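Local coordinates for protein acetyltransferase (Agrobacterium tumefaciens str. C58, PDB 2G3A) that transfers the acetyl group of acetyl coenzyme A to acceptors such as glucosamine 6-phosphate or dopamine, releasing CoA and the acetylated product, at residues A[48-53]-A[101-106]; A[73-78]-A[147-152]; A[92-97]-A[122-127]. All coordinates share one frame; numbering follows the deposited sequence.

Interaction 1: A[48-53]-A[101-106]; sequences DKRDLN and EEEARK
Over one face of the Arg50 guanidinium sits the Glu103 carboxylate: its OE2 is 4.2 Å from Arg50 NH2, well out of the guanidinium plane, and the two flat groups stand at 90° to each other. No N-H of Arg50 points at that oxygen, so the pair is an attraction of charges and not a salt bridge. A second guanidinium, that of Arg105 on the same helix, is met at its edge instead. Its NE and NH2 both reach Glu101 OE2, and Arg105 NE does so at 2.8 Å on the anti lone pair of Glu101 OE2, with the oxygen almost exactly in the guanidinium plane.

The apolar part of the contact belongs to Leu52. Its CD1 rests on the first two carbons of the Glu103 chain, 3.7 Å from Glu103 CG and 3.9 Å from Glu103 CB, while the two side chains slide past each other in opposite directions. The bend at chi2 of Glu103 (54°) keeps the chain from running straight out, so the methylenes face Leu52 and the carboxylate lies toward Arg50. Leu52 and Ala104 both lean on Leu76 of strand 75-82, two places along the sheet. This is helix-on-sheet packing of the GNAT fold, joining the last turns of helix 92-106 to the start of strand 50-57, where the sheet runs on into the second subunit beside Asn53.

Stronger partners claim both charged ends: Glu103 OE2 forms a salt bridge with Arg107, and Arg50 NE forms one with Asp22 of the second subunit. The chemistry is thus mainly the methylene shaft of an acid laid on a leucine, and the Arg50-Glu103 attraction probably adds only modestly to bridges that each residue makes elsewhere.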
# COMPACT_ATOMS: atom_id res chain seq x y z
N ASP A 48 -0.61 10.11 -13.62
CA ASP A 48 -2.06 10.29 -13.79
C ASP A 48 -2.86 9.71 -12.63
O ASP A 48 -3.95 9.17 -12.84
CB ASP A 48 -2.54 9.69 -15.11
CG ASP A 48 -2.03 10.43 -16.32
OD1 ASP A 48 -2.05 11.69 -16.33
OD2 ASP A 48 -1.61 9.76 -17.28
N LYS A 49 -2.33 9.80 -11.41
CA LYS A 49 -3.03 9.32 -10.22
C LYS A 49 -4.37 10.01 -10.01
O LYS A 49 -4.44 11.24 -9.94
CB LYS A 49 -2.19 9.47 -8.95
CG LYS A 49 -2.82 8.76 -7.75
CD LYS A 49 -1.90 8.78 -6.56
CE LYS A 49 -2.55 8.12 -5.36
NZ LYS A 49 -1.51 7.85 -4.32
N ARG A 50 -5.41 9.20 -9.89
CA ARG A 50 -6.77 9.69 -9.80
C ARG A 50 -7.57 8.77 -8.90
O ARG A 50 -7.66 7.57 -9.14
CB ARG A 50 -7.38 9.76 -11.19
CG ARG A 50 -8.78 10.36 -11.26
CD ARG A 50 -9.22 10.40 -12.71
NE ARG A 50 -10.62 10.79 -12.87
CZ ARG A 50 -11.34 10.58 -13.97
NH1 ARG A 50 -10.80 9.96 -15.01
NH2 ARG A 50 -12.59 10.99 -14.02
N ASP A 51 -8.17 9.34 -7.86
CA ASP A 51 -8.94 8.55 -6.91
C ASP A 51 -10.11 7.83 -7.58
O ASP A 51 -10.63 8.28 -8.60
CB ASP A 51 -9.47 9.44 -5.79
CG ASP A 51 -8.35 10.04 -4.96
OD1 ASP A 51 -7.44 9.29 -4.54
OD2 ASP A 51 -8.36 11.27 -4.74
N LEU A 52 -10.50 6.71 -7.00
CA LEU A 52 -11.65 5.95 -7.45
C LEU A 52 -12.32 5.34 -6.22
O LEU A 52 -11.84 4.33 -5.67
CB LEU A 52 -11.23 4.87 -8.48
CG LEU A 52 -12.35 4.24 -9.33
CD1 LEU A 52 -11.78 3.42 -10.48
CD2 LEU A 52 -13.33 3.39 -8.47
N ASN A 53 -13.41 5.95 -5.77
CA ASN A 53 -14.15 5.47 -4.62
C ASN A 53 -15.59 5.14 -4.98
O ASN A 53 -16.18 5.76 -5.87
CB ASN A 53 -14.15 6.51 -3.50
CG ASN A 53 -12.76 6.94 -3.07
OD1 ASN A 53 -11.82 6.13 -3.02
ND2 ASN A 53 -12.62 8.22 -2.75
N GLU A 101 -13.92 -1.79 -11.86
CA GLU A 101 -13.32 -2.24 -13.12
C GLU A 101 -13.89 -1.47 -14.32
O GLU A 101 -13.15 -1.03 -15.22
CB GLU A 101 -13.49 -3.73 -13.32
CG GLU A 101 -13.00 -4.18 -14.70
CD GLU A 101 -12.82 -5.68 -14.82
OE1 GLU A 101 -12.81 -6.37 -13.79
OE2 GLU A 101 -12.66 -6.17 -15.95
N GLU A 102 -15.21 -1.33 -14.34
CA GLU A 102 -15.87 -0.55 -15.39
C GLU A 102 -15.28 0.85 -15.51
O GLU A 102 -14.99 1.31 -16.62
CB GLU A 102 -17.39 -0.51 -15.17
CG GLU A 102 -18.14 0.25 -16.25
CD GLU A 102 -19.65 0.23 -16.05
OE1 GLU A 102 -20.15 -0.60 -15.26
OE2 GLU A 102 -20.33 1.05 -16.70
N GLU A 103 -15.10 1.53 -14.37
CA GLU A 103 -14.55 2.90 -14.36
C GLU A 103 -13.08 2.90 -14.78
O GLU A 103 -12.65 3.78 -15.55
CB GLU A 103 -14.77 3.57 -12.99
CG GLU A 103 -14.17 4.99 -12.80
CD GLU A 103 -14.59 6.01 -13.86
OE1 GLU A 103 -15.62 5.80 -14.53
OE2 GLU A 103 -13.88 7.03 -14.00
N ALA A 104 -12.33 1.90 -14.31
CA ALA A 104 -10.91 1.77 -14.68
C ALA A 104 -10.75 1.53 -16.18
O ALA A 104 -9.88 2.13 -16.81
CB ALA A 104 -10.24 0.67 -13.87
N ARG A 105 -11.59 0.68 -16.74
CA ARG A 105 -11.57 0.46 -18.20
C ARG A 105 -11.88 1.75 -18.96
O ARG A 105 -11.21 2.06 -19.95
CB ARG A 105 -12.54 -0.65 -18.60
CG ARG A 105 -12.04 -2.04 -18.23
CD ARG A 105 -13.15 -3.06 -18.45
NE ARG A 105 -12.74 -4.42 -18.14
CZ ARG A 105 -12.29 -5.30 -19.04
NH1 ARG A 105 -12.17 -4.96 -20.31
NH2 ARG A 105 -11.95 -6.51 -18.66
N LYS A 106 -12.85 2.50 -18.46
CA LYS A 106 -13.18 3.81 -19.04
C LYS A 106 -11.99 4.75 -19.04
O LYS A 106 -11.77 5.50 -20.00
CB LYS A 106 -14.33 4.47 -18.29
CG LYS A 106 -15.68 3.90 -18.61
CD LYS A 106 -16.74 4.99 -18.61
CE LYS A 106 -18.14 4.37 -18.66
NZ LYS A 106 -18.62 3.91 -17.32

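Interaction 2: A[73-78]-A[147-152]; sequences RGWLYV and WLEKRF
Trp75 reaches across to Arg151 and Glu149 with the far end of its indole. From CB the ring is carried across the strand direction, with CG anti to the carbonyl carbon and beside the backbone N (chi1 -74°), and the six-membered ring then extends toward strand 147-151. On the five-membered ring NE1 turns to the second subunit, where it is hydrogen-bonded to Pro138 O. Farther out, Trp75 CZ2 lies 3.8 Å from Arg151 NH2, and Trp75 CH2 is 3.8 Å from Arg151 NH1. Trp75 CH2 also meets the acid, at 4.0 Å from Glu149 OE1. On the next carbon, Trp75 CZ3 is 4.3 Å from Lys150 O, and both oxygens approach the ring obliquely.

The Arg151 guanidinium stands at the rim of the indole near its plane, and the two planes are 75° apart. Taken from the arginine, CZ2 of Trp75 lies over one guanidinium face, offset toward its rim. This is an edge of a ring set against a flat cation, not a face-on cation-pi stack. A bend at chi3 of Arg151 (82°) turns the guanidinium back toward Glu149 and the indole, and Arg151 NH1 forms a salt bridge at 3.0 Å to Glu149 OE1. Arg151 NH2 is hydrogen-bonded to Gly137 O of the second subunit, so the guanidinium is held from two partners while the edge of the indole lies against one face.

The two strands are not direct neighbours, and the axes of the short segments stay 9.0 Å apart. Both belong to the mixed sheet of the GNAT fold, with strand 111-116, parallel to 75-82 and antiparallel to 145-151, between them; the bonds to Gly137 and Pro138 of the second subunit make this site part of the dimer interface.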
# COMPACT_ATOMS: atom_id res chain seq x y z
N ARG A 73 -0.72 5.06 -13.67
CA ARG A 73 0.19 4.33 -14.58
C ARG A 73 -0.47 3.10 -15.22
O ARG A 73 0.15 2.04 -15.40
CB ARG A 73 1.49 3.97 -13.84
CG ARG A 73 2.22 5.21 -13.32
CD ARG A 73 3.54 4.91 -12.63
NE ARG A 73 4.18 6.14 -12.15
CZ ARG A 73 4.80 7.02 -12.93
NH1 ARG A 73 4.86 6.83 -14.25
NH2 ARG A 73 5.34 8.10 -12.40
N GLY A 74 -1.75 3.25 -15.55
CA GLY A 74 -2.49 2.25 -16.32
C GLY A 74 -3.15 1.16 -15.51
O GLY A 74 -3.75 0.26 -16.09
N TRP A 75 -3.04 1.23 -14.18
CA TRP A 75 -3.56 0.16 -13.31
C TRP A 75 -4.45 0.69 -12.20
O TRP A 75 -4.17 1.73 -11.61
CB TRP A 75 -2.41 -0.66 -12.70
CG TRP A 75 -1.76 -1.58 -13.71
CD1 TRP A 75 -0.91 -1.23 -14.72
CD2 TRP A 75 -1.95 -2.99 -13.83
NE1 TRP A 75 -0.55 -2.34 -15.46
CE2 TRP A 75 -1.16 -3.44 -14.92
CE3 TRP A 75 -2.68 -3.94 -13.09
CZ2 TRP A 75 -1.10 -4.79 -15.29
CZ3 TRP A 75 -2.61 -5.28 -13.45
CH2 TRP A 75 -1.83 -5.69 -14.56
N LEU A 76 -5.54 -0.05 -11.96
CA LEU A 76 -6.39 0.14 -10.79
C LEU A 76 -5.83 -0.59 -9.57
O LEU A 76 -5.51 -1.78 -9.65
CB LEU A 76 -7.81 -0.37 -11.08
CG LEU A 76 -8.75 -0.52 -9.87
CD1 LEU A 76 -9.11 0.81 -9.23
CD2 LEU A 76 -10.03 -1.30 -10.26
N TYR A 77 -5.69 0.13 -8.47
CA TYR A 77 -5.37 -0.48 -7.17
C TYR A 77 -6.60 -0.31 -6.29
O TYR A 77 -7.09 0.81 -6.09
CB TYR A 77 -4.14 0.16 -6.49
CG TYR A 77 -3.87 -0.45 -5.10
CD1 TYR A 77 -3.74 -1.82 -4.96
CD2 TYR A 77 -3.80 0.35 -3.94
CE1 TYR A 77 -3.51 -2.41 -3.70
CE2 TYR A 77 -3.58 -0.23 -2.66
CZ TYR A 77 -3.44 -1.62 -2.56
OH TYR A 77 -3.21 -2.24 -1.33
N VAL A 78 -7.10 -1.43 -5.78
CA VAL A 78 -8.18 -1.41 -4.80
C VAL A 78 -7.52 -1.47 -3.42
O VAL A 78 -6.87 -2.46 -3.08
CB VAL A 78 -9.18 -2.58 -4.99
CG1 VAL A 78 -10.21 -2.64 -3.84
CG2 VAL A 78 -9.88 -2.47 -6.35
N TRP A 147 -1.16 -11.11 -2.98
CA TRP A 147 -1.37 -10.07 -3.99
C TRP A 147 -1.93 -10.75 -5.20
O TRP A 147 -1.52 -11.89 -5.57
CB TRP A 147 -0.05 -9.35 -4.35
CG TRP A 147 0.44 -8.40 -3.26
CD1 TRP A 147 0.21 -7.05 -3.16
CD2 TRP A 147 1.25 -8.75 -2.12
NE1 TRP A 147 0.81 -6.55 -2.02
CE2 TRP A 147 1.45 -7.58 -1.37
CE3 TRP A 147 1.81 -9.95 -1.65
CZ2 TRP A 147 2.20 -7.57 -0.18
CZ3 TRP A 147 2.54 -9.94 -0.48
CH2 TRP A 147 2.74 -8.75 0.23
N LEU A 148 -2.87 -10.07 -5.85
CA LEU A 148 -3.51 -10.62 -7.03
C LEU A 148 -3.62 -9.57 -8.13
O LEU A 148 -3.68 -8.37 -7.84
CB LEU A 148 -4.94 -11.14 -6.69
CG LEU A 148 -5.03 -12.22 -5.61
CD1 LEU A 148 -5.35 -11.60 -4.27
CD2 LEU A 148 -6.09 -13.28 -5.96
N GLU A 149 -3.65 -10.01 -9.39
CA GLU A 149 -3.91 -9.10 -10.51
C GLU A 149 -5.12 -9.55 -11.37
O GLU A 149 -5.49 -10.74 -11.38
CB GLU A 149 -2.68 -9.00 -11.42
CG GLU A 149 -2.46 -10.30 -12.24
CD GLU A 149 -1.22 -10.29 -13.13
OE1 GLU A 149 -0.56 -9.23 -13.24
OE2 GLU A 149 -0.92 -11.35 -13.71
N LYS A 150 -5.67 -8.61 -12.12
CA LYS A 150 -6.67 -8.90 -13.14
C LYS A 150 -6.38 -8.00 -14.34
O LYS A 150 -6.53 -6.78 -14.28
CB LYS A 150 -8.10 -8.69 -12.63
CG LYS A 150 -9.20 -9.15 -13.62
CD LYS A 150 -10.56 -9.19 -12.88
CE LYS A 150 -11.66 -9.79 -13.73
NZ LYS A 150 -12.08 -8.90 -14.84
N ARG A 151 -5.97 -8.63 -15.43
CA ARG A 151 -5.64 -7.89 -16.63
C ARG A 151 -6.89 -7.75 -17.47
O ARG A 151 -7.67 -8.70 -17.60
CB ARG A 151 -4.52 -8.61 -17.40
CG ARG A 151 -3.36 -9.04 -16.52
CD ARG A 151 -2.20 -9.64 -17.30
NE ARG A 151 -1.35 -8.58 -17.85
CZ ARG A 151 -0.28 -8.07 -17.25
NH1 ARG A 151 0.14 -8.52 -16.06
NH2 ARG A 151 0.39 -7.10 -17.85
N PHE A 152 -7.11 -6.55 -18.00
CA PHE A 152 -8.27 -6.28 -18.84
C PHE A 152 -8.12 -6.72 -20.31
O PHE A 152 -7.01 -6.72 -20.86
CB PHE A 152 -8.65 -4.80 -18.76
CG PHE A 152 -8.86 -4.30 -17.35
CD1 PHE A 152 -8.72 -2.94 -17.06
CD2 PHE A 152 -9.17 -5.20 -16.31
CE1 PHE A 152 -8.92 -2.48 -15.75
CE2 PHE A 152 -9.38 -4.75 -15.01
CZ PHE A 152 -9.24 -3.38 -14.73

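Interaction 3: A[92-97]-A[122-127]; sequences IAPKLL and LRTYER
The helical segments 92-97 and 122-127 pass with their axes 10.3 Å apart and inclined at 52°, and their backbones come nearest at Pro94 and Thr124, whose CA atoms are 7.3 Å apart. In that gap the methyl of Thr124 does most of the touching. Thr124 CG2 lies 4.1 Å from Ala93 CB and equally far from Pro94 CG, touching both residues of the first helix. The first torsion of Thr124 (chi1 -61°) makes this possible: it places CG2 opposite the backbone N, facing the other helix, and lays OG1 back beside its own chain, where the hydroxyl is hydrogen-bonded to Asp120 O one turn earlier. The polar group is thereby satisfied within its own helix, and an apolar surface is what Thr124 presents across the contact.

Leu97, one turn on from Ala93, and Tyr125, the residue after Thr124, carry on the packing deeper toward the sheet. Leu97 CD1 comes 3.9 Å from Tyr125 CD1 and 4.2 Å from Tyr125 CE1, meeting the phenol ring obliquely, with the two side chains crossing at about a right angle. Both lean on Ile114 of strand 111-116, so this strand forms the floor under the helix pair, while Val83, in the loop before the first helix, packs on Ala93.

By similarity, Arg123, Thr124 and Tyr125 bind CoA, as do Leu81, Val83 and Gly89 near the start of the first helix; in GNAT enzymes the cofactor lies close to the N-terminus of this helix. Contact here rests on methyl, ring-carbon and aromatic surfaces alone, so across these two segments the helices, which are likely to flank the cofactor, are held by apolar packing rather than directed bonds.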
# COMPACT_ATOMS: atom_id res chain seq x y z
N ILE A 92 -22.30 -8.26 -3.20
CA ILE A 92 -22.00 -6.84 -3.06
C ILE A 92 -20.51 -6.52 -3.27
O ILE A 92 -20.19 -5.53 -3.93
CB ILE A 92 -22.49 -6.24 -1.71
CG1 ILE A 92 -24.01 -6.38 -1.57
CG2 ILE A 92 -22.03 -4.77 -1.57
CD1 ILE A 92 -24.81 -5.86 -2.75
N ALA A 93 -19.62 -7.32 -2.70
CA ALA A 93 -18.20 -7.12 -2.95
C ALA A 93 -17.89 -7.28 -4.46
O ALA A 93 -17.20 -6.45 -5.04
CB ALA A 93 -17.34 -8.09 -2.09
N PRO A 94 -18.38 -8.37 -5.10
CA PRO A 94 -18.20 -8.41 -6.57
C PRO A 94 -18.82 -7.21 -7.33
O PRO A 94 -18.26 -6.78 -8.34
CB PRO A 94 -18.86 -9.73 -6.97
CG PRO A 94 -18.79 -10.58 -5.72
CD PRO A 94 -19.03 -9.60 -4.61
N LYS A 95 -19.94 -6.68 -6.84
CA LYS A 95 -20.58 -5.52 -7.47
C LYS A 95 -19.67 -4.30 -7.39
O LYS A 95 -19.56 -3.55 -8.36
CB LYS A 95 -21.94 -5.22 -6.84
CG LYS A 95 -22.62 -3.97 -7.40
CD LYS A 95 -24.07 -3.88 -6.96
CE LYS A 95 -24.79 -2.71 -7.63
NZ LYS A 95 -26.23 -2.69 -7.24
N LEU A 96 -19.06 -4.09 -6.23
CA LEU A 96 -18.10 -3.01 -6.04
C LEU A 96 -16.90 -3.18 -6.95
O LEU A 96 -16.47 -2.23 -7.59
CB LEU A 96 -17.65 -2.92 -4.57
CG LEU A 96 -18.72 -2.52 -3.55
CD1 LEU A 96 -18.25 -2.85 -2.15
CD2 LEU A 96 -19.09 -1.04 -3.66
N LEU A 97 -16.38 -4.41 -7.04
CA LEU A 97 -15.26 -4.68 -7.95
C LEU A 97 -15.63 -4.44 -9.42
O LEU A 97 -14.82 -3.94 -10.20
CB LEU A 97 -14.76 -6.11 -7.76
CG LEU A 97 -14.10 -6.38 -6.39
CD1 LEU A 97 -13.90 -7.88 -6.23
CD2 LEU A 97 -12.76 -5.60 -6.25
N LEU A 122 -10.02 -13.41 -0.32
CA LEU A 122 -9.20 -14.06 -1.34
C LEU A 122 -10.04 -14.92 -2.29
O LEU A 122 -9.89 -14.83 -3.51
CB LEU A 122 -8.07 -14.90 -0.72
CG LEU A 122 -7.16 -15.72 -1.66
CD1 LEU A 122 -6.44 -14.80 -2.64
CD2 LEU A 122 -6.12 -16.47 -0.86
N ARG A 123 -10.93 -15.74 -1.73
CA ARG A 123 -11.86 -16.56 -2.51
C ARG A 123 -12.77 -15.70 -3.39
O ARG A 123 -12.99 -16.00 -4.56
CB ARG A 123 -12.69 -17.43 -1.56
CG ARG A 123 -13.44 -18.57 -2.23
CD ARG A 123 -14.24 -19.39 -1.22
NE ARG A 123 -15.15 -18.56 -0.43
CZ ARG A 123 -14.98 -18.28 0.86
NH1 ARG A 123 -13.94 -18.77 1.52
NH2 ARG A 123 -15.86 -17.51 1.49
N THR A 124 -13.31 -14.63 -2.82
CA THR A 124 -14.14 -13.69 -3.58
C THR A 124 -13.37 -13.12 -4.77
O THR A 124 -13.88 -13.07 -5.90
CB THR A 124 -14.62 -12.53 -2.67
OG1 THR A 124 -15.40 -13.07 -1.60
CG2 THR A 124 -15.46 -11.51 -3.46
N TYR A 125 -12.13 -12.70 -4.52
CA TYR A 125 -11.33 -12.07 -5.58
C TYR A 125 -11.00 -13.06 -6.66
O TYR A 125 -11.05 -12.73 -7.84
CB TYR A 125 -10.03 -11.46 -5.03
CG TYR A 125 -10.23 -10.41 -3.97
CD1 TYR A 125 -11.45 -9.73 -3.86
CD2 TYR A 125 -9.20 -10.10 -3.07
CE1 TYR A 125 -11.64 -8.79 -2.87
CE2 TYR A 125 -9.38 -9.11 -2.07
CZ TYR A 125 -10.61 -8.48 -1.98
OH TYR A 125 -10.83 -7.52 -1.01
N GLU A 126 -10.67 -14.28 -6.26
CA GLU A 126 -10.35 -15.32 -7.24
C GLU A 126 -11.56 -15.70 -8.12
O GLU A 126 -11.43 -15.86 -9.34
CB GLU A 126 -9.74 -16.54 -6.55
CG GLU A 126 -8.30 -16.27 -6.07
CD GLU A 126 -7.67 -17.47 -5.36
OE1 GLU A 126 -8.34 -18.10 -4.51
OE2 GLU A 126 -6.50 -17.78 -5.64
N ARG A 127 -12.73 -15.84 -7.49
CA ARG A 127 -13.97 -16.12 -8.22
C ARG A 127 -14.28 -15.02 -9.24
O ARG A 127 -14.68 -15.31 -10.38
CB ARG A 127 -15.15 -16.29 -7.26
CG ARG A 127 -15.28 -17.65 -6.58
CD ARG A 127 -16.70 -17.80 -5.99
NE ARG A 127 -16.92 -16.83 -4.90
CZ ARG A 127 -16.88 -17.14 -3.60
NH1 ARG A 127 -16.66 -18.39 -3.21
NH2 ARG A 127 -17.08 -16.19 -2.70

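Overall arrangement
Helix 92-106 is shared by interactions 1 and 3, whose centres lie about 17 Å apart, and interaction 2 packs against it. Interactions 1 and 2, with centres about 10 Å apart, touch through the salt bridge of Glu101 OE1 with Lys150 NZ at 2.8 Å and through Phe152 packed on Glu101 and Arg105. Interactions 2 and 3 meet where Leu148 CD2 packs 3.7 Å from Leu122 CD1. Interaction 3 holds residues that bind CoA by similarity; in interaction 1 the Leu52 side chain is about 10 Å from that of Leu81, a probable CoA-binding residue, whose side chain is about 4 Å from that of Ala93 in interaction 3. All three also reach the second subunit.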